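Side-chain contacts in solute-binding periplasmic protein of iron/siderophore ABC transporter (PDB 6B2Y), which probably captures chelated iron in the periplasm of Yersinia pestis and delivers it to an ABC transporter for uptake: residues A97-K100 with A101-Q105; N194-Q197 with D198-K202; T298-Q301 with A302-L306; S305-K308 with I309-R312; K362-D365 with S366-Q370. All blocks are in the same frame, centred on the assembly; numbering follows the deposited sequence.

Contact 1. Residues A97-K100 with A101-Q105; sequences AIYK and AKFPQ. With NA (sodium ion), chain C.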
loop_
_atom_site.group_PDB
_atom_site.type_symbol
_atom_site.label_atom_id
_atom_site.label_comp_id
_atom_site.label_asym_id
_atom_site.label_seq_id
_atom_site.Cartn_x
_atom_site.Cartn_y
_atom_site.Cartn_z
ATOM N N ALA A 97 -0.502 -6.995 -15.058
ATOM C CA ALA A 97 -0.359 -6.901 -16.513
ATOM C C ALA A 97 1.040 -6.446 -16.913
ATOM O O ALA A 97 1.627 -6.975 -17.868
ATOM C CB ALA A 97 -1.410 -5.943 -17.073
ATOM N N ILE A 98 1.588 -5.458 -16.200
ATOM C CA ILE A 98 2.899 -4.933 -16.553
ATOM C C ILE A 98 3.968 -5.991 -16.336
ATOM O O ILE A 98 4.896 -6.125 -17.144
ATOM C CB ILE A 98 3.198 -3.654 -15.751
ATOM C CG1 ILE A 98 2.154 -2.582 -16.069
ATOM C CG2 ILE A 98 4.630 -3.167 -16.031
ATOM C CD1 ILE A 98 2.276 -1.990 -17.465
ATOM N N TYR A 99 3.856 -6.759 -15.243
ATOM C CA TYR A 99 4.783 -7.861 -14.997
ATOM C C TYR A 99 4.607 -8.980 -16.021
ATOM O O TYR A 99 5.591 -9.571 -16.479
ATOM C CB TYR A 99 4.592 -8.401 -13.582
ATOM C CG TYR A 99 5.384 -7.606 -12.562
ATOM C CD1 TYR A 99 4.858 -6.462 -11.976
ATOM C CD2 TYR A 99 6.673 -7.977 -12.230
ATOM C CE1 TYR A 99 5.600 -5.730 -11.048
ATOM C CE2 TYR A 99 7.423 -7.256 -11.314
ATOM C CZ TYR A 99 6.881 -6.137 -10.727
ATOM O OH TYR A 99 7.644 -5.419 -9.821
ATOM N N LYS A 100 3.361 -9.293 -16.375
ATOM C CA LYS A 100 3.110 -10.364 -17.342
ATOM C C LYS A 100 3.765 -10.059 -18.685
ATOM O O LYS A 100 4.313 -10.959 -19.338
ATOM C CB LYS A 100 1.603 -10.560 -17.513
ATOM C CG LYS A 100 1.218 -11.654 -18.510
ATOM C CD LYS A 100 -0.284 -11.905 -18.494
ATOM C CE LYS A 100 -0.644 -13.090 -19.393
ATOM N NZ LYS A 100 -2.111 -13.182 -19.631
ATOM N N ALA A 101 3.730 -8.791 -19.100
ATOM C CA ALA A 101 4.313 -8.403 -20.382
ATOM C C ALA A 101 5.799 -8.724 -20.430
ATOM O O ALA A 101 6.311 -9.194 -21.451
ATOM C CB ALA A 101 4.073 -6.917 -20.626
ATOM N N LYS A 102 6.500 -8.507 -19.322
ATOM C CA LYS A 102 7.930 -8.762 -19.239
ATOM C C LYS A 102 8.264 -10.175 -18.782
ATOM O O LYS A 102 9.325 -10.699 -19.140
ATOM C CB LYS A 102 8.569 -7.754 -18.281
ATOM C CG LYS A 102 10.080 -7.669 -18.362
ATOM C CD LYS A 102 10.540 -6.311 -17.879
ATOM C CE LYS A 102 11.999 -6.091 -18.197
ATOM N NZ LYS A 102 12.764 -7.338 -17.956
ATOM N N PHE A 103 7.385 -10.809 -18.008
ATOM C CA PHE A 103 7.643 -12.115 -17.405
ATOM C C PHE A 103 6.433 -13.006 -17.650
ATOM O O PHE A 103 5.550 -13.127 -16.792
ATOM C CB PHE A 103 7.934 -11.988 -15.907
ATOM C CG PHE A 103 9.121 -11.130 -15.592
ATOM C CD1 PHE A 103 10.389 -11.688 -15.511
ATOM C CD2 PHE A 103 8.970 -9.768 -15.363
ATOM C CE1 PHE A 103 11.491 -10.902 -15.227
ATOM C CE2 PHE A 103 10.067 -8.971 -15.069
ATOM C CZ PHE A 103 11.333 -9.539 -15.004
ATOM N N PRO A 104 6.367 -13.658 -18.812
ATOM C CA PRO A 104 5.170 -14.451 -19.135
ATOM C C PRO A 104 4.935 -15.616 -18.200
ATOM O O PRO A 104 3.788 -16.058 -18.066
ATOM C CB PRO A 104 5.443 -14.932 -20.568
ATOM C CG PRO A 104 6.486 -14.002 -21.100
ATOM C CD PRO A 104 7.328 -13.615 -19.925
ATOM N N GLN A 105 5.974 -16.130 -17.549
ATOM C CA GLN A 105 5.849 -17.234 -16.605
ATOM C C GLN A 105 5.040 -16.870 -15.363
ATOM O O GLN A 105 4.794 -17.750 -14.529
ATOM C CB GLN A 105 7.238 -17.718 -16.189
ATOM C CG GLN A 105 8.035 -16.718 -15.356
ATOM C CD GLN A 105 8.915 -15.797 -16.192
ATOM O OE1 GLN A 105 8.534 -15.362 -17.281
ATOM N NE2 GLN A 105 10.102 -15.490 -15.675
HETATM NA NA NA C . 6.146 -3.704 -8.623
HETATM O O HOH W 1 4.714 -1.772 -10.219
#
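The carbonyl oxygen of Tyr99 receives two backbone N-H groups where the helix gives way to a turn. Phe103 N donates to Tyr99 O at 2.7 Å, and Lys102 N donates weakly to Tyr99 O at 3.2 Å. Two residues earlier the bonding is that of an ordinary helix, with Ala101 N reaching Ala97 O at 3.0 Å. Phe103, the main donor to Tyr99 O, is the first residue to abandon helical backbone angles, which places this bond at the C-terminal end of the helix.

The Phe103 side chain stays close to this oxygen. Its CG lies beside its own backbone N (chi1 -60°), which brings the ring edge to the carbonyl, with CD2 3.6 Å from Tyr99 O and the oxygen in the ring plane. The two rings themselves meet loosely and obliquely, Tyr99 CD2 and Phe103 CD2 being 4.3 Å apart.

At its far end the Tyr99 phenol serves as a ligand. Tyr99 OH binds a sodium ion at 2.6 Å, the metal lying in the plane of the ring, and a water is a further ligand, its O 2.9 Å from the sodium ion. The aromatic residue thus ties the end of a surface helix to a bound cation.

Within the fold, helix 93-102 forms part of the crossover from strand 81-85 to its parallel neighbour 111-112. Phe66 meets the Tyr99 ring edge-to-face, Phe103 rests on Leu78, and Ile98 touches Ser377 in a loop that follows helix 360-371.

Contact 2. Residues N194-Q197 with D198-K202; sequences NFYQ and DNVDK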
loop_
_atom_site.group_PDB
_atom_site.type_symbol
_atom_site.label_atom_id
_atom_site.label_comp_id
_atom_site.label_asym_id
_atom_site.label_seq_id
_atom_site.Cartn_x
_atom_site.Cartn_y
_atom_site.Cartn_z
ATOM N N ASN A 194 17.490 2.640 3.695
ATOM C CA ASN A 194 18.152 3.929 3.534
ATOM C C ASN A 194 17.427 4.809 2.520
ATOM O O ASN A 194 17.245 6.004 2.756
ATOM C CB ASN A 194 19.612 3.704 3.124
ATOM C CG ASN A 194 20.489 3.322 4.304
ATOM O OD1 ASN A 194 20.147 3.622 5.434
ATOM N ND2 ASN A 194 21.613 2.660 4.049
ATOM N N PHE A 195 17.003 4.235 1.381
ATOM C CA PHE A 195 16.277 5.022 0.379
ATOM C C PHE A 195 14.960 5.544 0.933
ATOM O O PHE A 195 14.582 6.698 0.710
ATOM C CB PHE A 195 16.038 4.166 -0.872
ATOM C CG PHE A 195 15.076 4.778 -1.866
ATOM C CD1 PHE A 195 15.531 5.668 -2.832
ATOM C CD2 PHE A 195 13.725 4.455 -1.841
ATOM C CE1 PHE A 195 14.641 6.230 -3.765
ATOM C CE2 PHE A 195 12.839 5.002 -2.758
ATOM C CZ PHE A 195 13.298 5.894 -3.727
ATOM N N TYR A 196 14.249 4.707 1.671
ATOM C CA TYR A 196 12.969 5.115 2.231
ATOM C C TYR A 196 13.151 6.206 3.285
ATOM O O TYR A 196 12.477 7.243 3.248
ATOM C CB TYR A 196 12.297 3.882 2.828
ATOM C CG TYR A 196 10.928 4.074 3.425
ATOM C CD1 TYR A 196 10.772 4.631 4.705
ATOM C CD2 TYR A 196 9.794 3.645 2.748
ATOM C CE1 TYR A 196 9.531 4.781 5.272
ATOM C CE2 TYR A 196 8.549 3.793 3.304
ATOM C CZ TYR A 196 8.419 4.355 4.567
ATOM O OH TYR A 196 7.182 4.503 5.137
ATOM N N GLN A 197 14.057 5.980 4.243
ATOM C CA GLN A 197 14.239 6.956 5.310
ATOM C C GLN A 197 14.701 8.299 4.755
ATOM O O GLN A 197 14.226 9.351 5.195
ATOM C CB GLN A 197 15.235 6.438 6.346
ATOM C CG GLN A 197 15.249 7.307 7.598
ATOM C CD GLN A 197 13.963 7.180 8.405
ATOM O OE1 GLN A 197 13.753 6.183 9.099
ATOM N NE2 GLN A 197 13.086 8.172 8.293
ATOM N N ASP A 198 15.610 8.277 3.780
ATOM C CA ASP A 198 16.040 9.517 3.132
ATOM C C ASP A 198 14.860 10.253 2.521
ATOM O O ASP A 198 14.739 11.476 2.653
ATOM C CB ASP A 198 17.079 9.219 2.059
ATOM C CG ASP A 198 18.448 8.983 2.650
ATOM O OD1 ASP A 198 18.574 9.166 3.877
ATOM O OD2 ASP A 198 19.380 8.624 1.900
ATOM N N ASN A 199 13.966 9.520 1.868
ATOM C CA ASN A 199 12.845 10.176 1.214
ATOM C C ASN A 199 11.717 10.546 2.162
ATOM O O ASN A 199 10.957 11.465 1.845
ATOM C CB ASN A 199 12.351 9.311 0.054
ATOM C CG ASN A 199 13.178 9.549 -1.190
ATOM O OD1 ASN A 199 13.044 10.588 -1.819
ATOM N ND2 ASN A 199 14.098 8.646 -1.485
ATOM N N VAL A 200 11.600 9.899 3.326
ATOM C CA VAL A 200 10.678 10.418 4.328
ATOM C C VAL A 200 11.266 11.656 4.995
ATOM O O VAL A 200 10.537 12.597 5.324
ATOM C CB VAL A 200 10.324 9.324 5.358
ATOM C CG1 VAL A 200 9.613 9.921 6.604
ATOM C CG2 VAL A 200 9.483 8.237 4.707
ATOM N N ASP A 201 12.594 11.684 5.197
ATOM C CA ASP A 201 13.203 12.832 5.882
ATOM C C ASP A 201 13.082 14.111 5.053
ATOM O O ASP A 201 13.050 15.211 5.618
ATOM C CB ASP A 201 14.676 12.562 6.200
ATOM C CG ASP A 201 14.864 11.523 7.297
ATOM O OD1 ASP A 201 13.861 11.078 7.905
ATOM O OD2 ASP A 201 16.030 11.138 7.532
ATOM N N LYS A 202 13.021 13.987 3.721
ATOM C CA LYS A 202 12.735 15.142 2.868
ATOM C C LYS A 202 11.456 15.839 3.287
ATOM O O LYS A 202 11.337 17.067 3.165
ATOM C CB LYS A 202 12.603 14.714 1.406
ATOM C CG LYS A 202 13.887 14.292 0.762
ATOM C CD LYS A 202 13.619 13.714 -0.617
ATOM C CE LYS A 202 14.902 13.237 -1.248
ATOM N NZ LYS A 202 14.677 12.718 -2.616
#
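Helix 186-207 carries three i to i+4 side-chain pairs on successive faces: Phe195 with Asn199, Tyr196 with Val200 and Gln197 with Asp201. Phe195 O is gripped twice by the same asparagine: by Asn199 N at 3.1 Å and by ND2 at 3.0 Å, the two donors arriving from opposite faces of the carbonyl plane. That second bond holds the amide in place over the Phe195 ring, where ND2 sits 3.4 Å above the plane, displaced toward the rim, with amide and ring inclined by 54°. The other end of the amide is held too, since Asn199 OD1 accepts from Lys202 NZ.

On the next face, Val200 CG2 lies 3.5 Å from Tyr196 CE1, approaching the ring at a slant. Thr172, Leu173, Val340 and Ile343 of two further helices pack around this tyrosine, whose hydroxyl is hydrogen-bonded to Asn339.

The remaining pair is purely polar. A bend at chi2 (69°) turns the Gln197 chain forward along the helix toward the carboxylate one turn on. Gln197 NE2 then donates to Asp201 OD1 at 3.0 Å, meeting that oxygen from above the carboxylate plane.

Contact 3. Residues T298-Q301 with A302-L306; sequences TPEQ and AQASL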
loop_
_atom_site.group_PDB
_atom_site.type_symbol
_atom_site.label_atom_id
_atom_site.label_comp_id
_atom_site.label_asym_id
_atom_site.label_seq_id
_atom_site.Cartn_x
_atom_site.Cartn_y
_atom_site.Cartn_z
ATOM N N THR A 298 -4.031 6.624 -17.221
ATOM C CA THR A 298 -3.475 7.882 -17.696
ATOM C C THR A 298 -3.935 9.028 -16.809
ATOM O O THR A 298 -4.965 8.924 -16.138
ATOM C CB THR A 298 -3.922 8.146 -19.137
ATOM O OG1 THR A 298 -5.330 8.429 -19.157
ATOM C CG2 THR A 298 -3.652 6.941 -20.003
ATOM N N PRO A 299 -3.197 10.148 -16.803
ATOM C CA PRO A 299 -3.672 11.325 -16.057
ATOM C C PRO A 299 -5.115 11.681 -16.358
ATOM O O PRO A 299 -5.889 11.918 -15.426
ATOM C CB PRO A 299 -2.699 12.425 -16.497
ATOM C CG PRO A 299 -1.422 11.687 -16.772
ATOM C CD PRO A 299 -1.849 10.359 -17.366
ATOM N N GLU A 300 -5.517 11.672 -17.634
ATOM C CA GLU A 300 -6.871 12.089 -17.981
ATOM C C GLU A 300 -7.919 11.161 -17.377
ATOM O O GLU A 300 -8.934 11.625 -16.851
ATOM C CB GLU A 300 -7.031 12.161 -19.504
ATOM C CG GLU A 300 -8.470 12.341 -19.961
ATOM C CD GLU A 300 -9.105 11.049 -20.483
ATOM O OE1 GLU A 300 -10.093 10.577 -19.871
ATOM O OE2 GLU A 300 -8.623 10.507 -21.507
ATOM N N GLN A 301 -7.688 9.844 -17.432
ATOM C CA GLN A 301 -8.648 8.897 -16.864
ATOM C C GLN A 301 -8.768 9.059 -15.353
ATOM O O GLN A 301 -9.878 9.029 -14.797
ATOM C CB GLN A 301 -8.228 7.470 -17.189
ATOM C CG GLN A 301 -8.331 7.072 -18.657
ATOM C CD GLN A 301 -7.602 5.773 -18.921
ATOM O OE1 GLN A 301 -6.604 5.471 -18.267
ATOM N NE2 GLN A 301 -8.098 4.991 -19.876
ATOM N N ALA A 302 -7.632 9.177 -14.666
ATOM C CA ALA A 302 -7.661 9.409 -13.225
ATOM C C ALA A 302 -8.471 10.659 -12.908
ATOM O O ALA A 302 -9.407 10.625 -12.097
ATOM C CB ALA A 302 -6.234 9.531 -12.692
ATOM N N GLN A 303 -8.137 11.766 -13.579
ATOM C CA GLN A 303 -8.828 13.030 -13.353
ATOM C C GLN A 303 -10.323 12.889 -13.552
ATOM O O GLN A 303 -11.105 13.428 -12.771
ATOM C CB GLN A 303 -8.270 14.101 -14.286
ATOM C CG GLN A 303 -8.787 15.491 -14.007
ATOM C CD GLN A 303 -8.459 15.929 -12.604
ATOM O OE1 GLN A 303 -9.345 16.088 -11.761
ATOM N NE2 GLN A 303 -7.174 16.127 -12.340
ATOM N N ALA A 304 -10.745 12.167 -14.596
ATOM C CA ALA A 304 -12.175 12.017 -14.881
ATOM C C ALA A 304 -12.887 11.162 -13.838
ATOM O O ALA A 304 -14.035 11.455 -13.464
ATOM C CB ALA A 304 -12.358 11.409 -16.259
ATOM N N SER A 305 -12.197 10.172 -13.261
ATOM C CA SER A 305 -12.825 9.363 -12.222
ATOM C C SER A 305 -12.910 10.104 -10.886
ATOM O O SER A 305 -13.862 9.894 -10.132
ATOM C CB SER A 305 -12.058 8.053 -12.037
ATOM O OG SER A 305 -10.871 8.260 -11.291
ATOM N N LEU A 306 -11.931 10.970 -10.582
ATOM C CA LEU A 306 -11.977 11.734 -9.333
ATOM C C LEU A 306 -13.142 12.726 -9.344
ATOM O O LEU A 306 -13.902 12.813 -8.375
ATOM C CB LEU A 306 -10.650 12.466 -9.122
ATOM C CG LEU A 306 -10.574 13.357 -7.872
ATOM C CD1 LEU A 306 -10.930 12.556 -6.633
ATOM C CD2 LEU A 306 -9.218 14.021 -7.730
#
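Thr298 O accepts the N-H of Ala302 at 3.1 Å in an almost perfectly straight bond (179°), the first rung of helix 299-310. The same threonine also looks after the helix start with its side chain: OG1, at chi1 69°, is turned toward the first turn of the helix and accepts from Gln301 N at 3.2 Å. Pro299 follows in the first turn, where its lack of an N-H costs nothing, and its carbonyl takes Gln303 N at 2.9 Å. Glu300 O does likewise for Ala304 N, while the glutamate side chain merely passes the Ala304 methyl, OE1 to CB 4.3 Å.

Gln301 closes a capping box. With CG beside its own backbone N (chi1 -69°) and the chain extended beyond, its amide runs back past the helix end, and OE1 accepts from Thr298 N at 3.0 Å. Threonine and glutamine therefore each cap the other's backbone N-H. Going forward, Gln301 O receives Ser305 N, and Ser305 OG bends back to Ala302 O at 2.9 Å. Ala302 O already holds Leu306 N, and Ser305 OG is bonded in addition to Val292 N. Gln303 reaches across to strand 381-383, NE2 donating to Glu383 O.

Contact 4. Residues S305-K308 with I309-R312; sequences SLQK and ILGR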
loop_
_atom_site.group_PDB
_atom_site.type_symbol
_atom_site.label_atom_id
_atom_site.label_comp_id
_atom_site.label_asym_id
_atom_site.label_seq_id
_atom_site.Cartn_x
_atom_site.Cartn_y
_atom_site.Cartn_z
ATOM N N SER A 305 -12.197 10.172 -13.261
ATOM C CA SER A 305 -12.825 9.363 -12.222
ATOM C C SER A 305 -12.910 10.104 -10.886
ATOM O O SER A 305 -13.862 9.894 -10.132
ATOM C CB SER A 305 -12.058 8.053 -12.037
ATOM O OG SER A 305 -10.871 8.260 -11.291
ATOM N N LEU A 306 -11.931 10.970 -10.582
ATOM C CA LEU A 306 -11.977 11.734 -9.333
ATOM C C LEU A 306 -13.142 12.726 -9.344
ATOM O O LEU A 306 -13.902 12.813 -8.375
ATOM C CB LEU A 306 -10.650 12.466 -9.122
ATOM C CG LEU A 306 -10.574 13.357 -7.872
ATOM C CD1 LEU A 306 -10.930 12.556 -6.633
ATOM C CD2 LEU A 306 -9.218 14.021 -7.730
ATOM N N GLN A 307 -13.303 13.462 -10.455
ATOM C CA GLN A 307 -14.441 14.368 -10.631
ATOM C C GLN A 307 -15.761 13.661 -10.361
ATOM O O GLN A 307 -16.653 14.224 -9.713
ATOM C CB GLN A 307 -14.428 14.959 -12.047
ATOM C CG GLN A 307 -13.289 15.929 -12.313
ATOM C CD GLN A 307 -13.204 17.005 -11.249
ATOM O OE1 GLN A 307 -14.225 17.455 -10.725
ATOM N NE2 GLN A 307 -11.983 17.410 -10.909
ATOM N N LYS A 308 -15.917 12.424 -10.842
ATOM C CA LYS A 308 -17.169 11.720 -10.582
ATOM C C LYS A 308 -17.311 11.382 -9.104
ATOM O O LYS A 308 -18.406 11.501 -8.534
ATOM C CB LYS A 308 -17.266 10.453 -11.431
ATOM C CG LYS A 308 -18.311 9.464 -10.919
ATOM C CD LYS A 308 -19.030 8.741 -12.060
ATOM C CE LYS A 308 -18.079 8.378 -13.189
ATOM N NZ LYS A 308 -18.744 7.513 -14.216
ATOM N N ILE A 309 -16.216 10.958 -8.466
ATOM C CA ILE A 309 -16.264 10.618 -7.046
ATOM C C ILE A 309 -16.598 11.853 -6.217
ATOM O O ILE A 309 -17.298 11.768 -5.199
ATOM C CB ILE A 309 -14.933 9.970 -6.614
ATOM C CG1 ILE A 309 -14.858 8.534 -7.138
ATOM C CG2 ILE A 309 -14.769 9.983 -5.092
ATOM C CD1 ILE A 309 -15.779 7.596 -6.395
ATOM N N LEU A 310 -16.101 13.016 -6.637
ATOM C CA LEU A 310 -16.364 14.257 -5.918
ATOM C C LEU A 310 -17.786 14.760 -6.121
ATOM O O LEU A 310 -18.207 15.678 -5.410
ATOM C CB LEU A 310 -15.377 15.340 -6.357
ATOM C CG LEU A 310 -13.886 15.128 -6.097
ATOM C CD1 LEU A 310 -13.100 16.280 -6.672
ATOM C CD2 LEU A 310 -13.634 14.991 -4.618
ATOM N N GLY A 311 -18.526 14.198 -7.076
ATOM C CA GLY A 311 -19.898 14.590 -7.322
ATOM C C GLY A 311 -20.947 13.796 -6.575
ATOM O O GLY A 311 -22.142 14.001 -6.815
ATOM N N ARG A 312 -20.544 12.896 -5.677
ATOM C CA ARG A 312 -21.503 12.117 -4.908
ATOM C C ARG A 312 -22.224 13.002 -3.894
ATOM O O ARG A 312 -21.721 14.043 -3.469
ATOM C CB ARG A 312 -20.810 10.969 -4.162
ATOM C CG ARG A 312 -20.338 9.817 -5.035
ATOM C CD ARG A 312 -19.524 8.814 -4.206
ATOM N NE ARG A 312 -18.296 9.421 -3.701
ATOM C CZ ARG A 312 -17.802 9.221 -2.477
ATOM N NH1 ARG A 312 -18.421 8.424 -1.625
ATOM N NH2 ARG A 312 -16.686 9.830 -2.107
#
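Leu306 and Leu310, one turn apart, make the apolar heart of this contact. CD1 of Leu306 lies 4.0 Å from Leu310 CG, and the two branched ends cross at a slant. Leu310 CG stands beside its own backbone N (chi1 -63°), a setting that lays it over the Leu306 carbonyl, 3.2 Å from the oxygen. Leu306 O also accepts Leu310 N at 2.8 Å, so backbone bond and side chain converge on one carbonyl. Next to this pair, Ile309 CG1 leans on Ser305 O at 3.4 Å, while Ile309 N donates to that oxygen.

One shell further out the hydrogen bonding changes step. Gly311 N reaches back three residues to Lys308 O at 3.1 Å, arriving from well above the carbonyl plane. Arg312 then folds back over the turn: its NE donates to Ile309 O at 3.0 Å, in the carbonyl plane and on a lone pair. The outer part of the guanidinium forms a salt bridge through NH2 with Glu221, a second partner that probably helps fix the direction of the group. Gln307 is tied backward, NE2 to Gln303 OE1.

Tyr276 of strand 275-280 packs against Ile309, Leu310 and Arg312, and strand 326-330 supplies Ala328 and Ser326 beneath the two leucines. Helix 299-310 thus belongs to a beta-alpha-beta crossover, lying against the two parallel neighbouring strands that it helps to connect.

Contact 5. Residues K362-D365 with S366-Q370; sequences KTMD and SLYSQ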
loop_
_atom_site.group_PDB
_atom_site.type_symbol
_atom_site.label_atom_id
_atom_site.label_comp_id
_atom_site.label_asym_id
_atom_site.label_seq_id
_atom_site.Cartn_x
_atom_site.Cartn_y
_atom_site.Cartn_z
ATOM N N LYS A 362 9.730 11.762 -9.525
ATOM C CA LYS A 362 11.137 11.389 -9.578
ATOM C C LYS A 362 11.481 10.361 -8.501
ATOM O O LYS A 362 12.281 9.447 -8.740
ATOM C CB LYS A 362 12.022 12.630 -9.459
ATOM C CG LYS A 362 13.523 12.333 -9.493
ATOM C CD LYS A 362 13.932 11.382 -10.635
ATOM C CE LYS A 362 13.584 11.928 -12.026
ATOM N NZ LYS A 362 13.542 10.818 -13.032
ATOM N N THR A 363 10.898 10.490 -7.309
ATOM C CA THR A 363 11.120 9.468 -6.287
ATOM C C THR A 363 10.712 8.095 -6.799
ATOM O O THR A 363 11.440 7.110 -6.616
ATOM C CB THR A 363 10.342 9.808 -5.020
ATOM O OG1 THR A 363 10.720 11.114 -4.577
ATOM C CG2 THR A 363 10.632 8.793 -3.920
ATOM N N MET A 364 9.555 8.021 -7.462
ATOM C CA MET A 364 9.100 6.752 -8.015
ATOM C C MET A 364 10.038 6.259 -9.116
ATOM O O MET A 364 10.368 5.069 -9.164
ATOM C CB MET A 364 7.669 6.903 -8.524
ATOM C CG MET A 364 7.171 5.680 -9.221
ATOM S SD MET A 364 5.656 6.058 -10.060
ATOM C CE MET A 364 4.508 5.332 -8.988
ATOM N N ASP A 365 10.521 7.166 -9.975
ATOM C CA ASP A 365 11.532 6.791 -10.963
ATOM C C ASP A 365 12.755 6.163 -10.305
ATOM O O ASP A 365 13.288 5.156 -10.791
ATOM C CB ASP A 365 11.956 8.018 -11.777
ATOM C CG ASP A 365 10.996 8.333 -12.902
ATOM O OD1 ASP A 365 10.151 7.478 -13.228
ATOM O OD2 ASP A 365 11.082 9.444 -13.460
ATOM N N SER A 366 13.209 6.740 -9.185
ATOM C CA SER A 366 14.384 6.214 -8.500
ATOM C C SER A 366 14.095 4.859 -7.868
ATOM O O SER A 366 14.925 3.944 -7.940
ATOM C CB SER A 366 14.867 7.210 -7.440
ATOM O OG SER A 366 15.173 8.459 -8.049
ATOM N N LEU A 367 12.934 4.724 -7.227
ATOM C CA LEU A 367 12.557 3.449 -6.630
ATOM C C LEU A 367 12.611 2.337 -7.672
ATOM O O LEU A 367 13.196 1.277 -7.439
ATOM C CB LEU A 367 11.156 3.566 -6.019
ATOM C CG LEU A 367 10.632 2.468 -5.068
ATOM C CD1 LEU A 367 9.524 3.041 -4.198
ATOM C CD2 LEU A 367 10.106 1.234 -5.808
ATOM N N TYR A 368 12.019 2.577 -8.842
ATOM C CA TYR A 368 11.964 1.540 -9.869
ATOM C C TYR A 368 13.352 1.231 -10.421
ATOM O O TYR A 368 13.738 0.062 -10.540
ATOM C CB TYR A 368 11.012 1.973 -10.983
ATOM C CG TYR A 368 9.570 1.665 -10.659
ATOM C CD1 TYR A 368 8.922 2.314 -9.611
ATOM C CD2 TYR A 368 8.850 0.726 -11.397
ATOM C CE1 TYR A 368 7.605 2.028 -9.291
ATOM C CE2 TYR A 368 7.516 0.443 -11.093
ATOM C CZ TYR A 368 6.902 1.101 -10.036
ATOM O OH TYR A 368 5.585 0.831 -9.711
ATOM N N SER A 369 14.126 2.264 -10.769
ATOM C CA SER A 369 15.426 1.995 -11.378
ATOM C C SER A 369 16.379 1.316 -10.401
ATOM O O SER A 369 17.186 0.473 -10.811
ATOM C CB SER A 369 16.038 3.289 -11.924
ATOM O OG SER A 369 15.880 4.366 -11.020
ATOM N N GLN A 370 16.281 1.626 -9.105
ATOM C CA GLN A 370 17.205 1.044 -8.146
ATOM C C GLN A 370 16.801 -0.356 -7.694
ATOM O O GLN A 370 17.676 -1.159 -7.359
ATOM C CB GLN A 370 17.333 1.946 -6.913
ATOM C CG GLN A 370 18.230 3.151 -7.128
ATOM C CD GLN A 370 18.126 4.138 -5.998
ATOM O OE1 GLN A 370 17.653 5.259 -6.184
ATOM N NE2 GLN A 370 18.543 3.723 -4.812
#
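Met364 and Tyr368 form the close-packed side of this helix, lying side by side and pointing the same way. Met364 CG is 3.7 Å from Tyr368 CE1, and the sulfur makes an oblique Met-aromatic contact, SD standing 5.3 Å from the ring centroid. With CG opposite its backbone N (chi1 175°), the Met364 chain runs alongside the tyrosine. The edge of the ring also comes against the backbone, CD1 being 3.1 Å from Met364 O, which accepts Tyr368 N as well.

The opposite character prevails around Lys362, Asp365 and Ser369, which face outward and rely on polar bonds. Asp365 O is held twice by Ser369, through N at 3.0 Å and through OG at 2.7 Å, from opposite faces of the carbonyl plane. With chi1 at 43° the hydroxyl is swung back toward the preceding turn, which makes the short second bond possible. Lys362, bent at chi2 and chi3, curls round so that Lys362 NZ meets Asp365 OD2 at 2.9 Å in a salt bridge, on the anti side of the carboxylate. Ser366 OG approaches Lys362 O at 3.1 Å, while its methylene packs on Thr363 O.

Between neighbours, helix 360-371 is flanked by helix 186-207, whose Phe195 touches Thr363 and Ser366 and whose Tyr192 touches Leu367. Helix 340-350 brings Leu341 against Thr363 and Met364 and Gln344 to the Thr363 hydroxyl, and Pro376, in the loop before strand 381-383, touches Asp365 and Tyr368.

In the fold
Contacts 2 and 5 touch directly: their helices run side by side, and Phe195 CZ lies 3.6 Å from Thr363 O. Contacts 3 and 4 are successive turns of helix 299-310, sharing Ser305 and Leu306, with centres about 10 Å apart. Contact 1 lies by the parallel sheet, contacts 3 and 4 by the mixed one; contact 1 comes nearest to contact 5, about 6 Å between closest atoms. A sodium ion lies in this gap: Tyr99 OH binds it directly, whereas the Tyr368 side chain stays about 5 Å away, its OH 2.8 Å from the water that also coordinates the metal. The crystal is the apo form, so none of the five contacts includes a chelated metal.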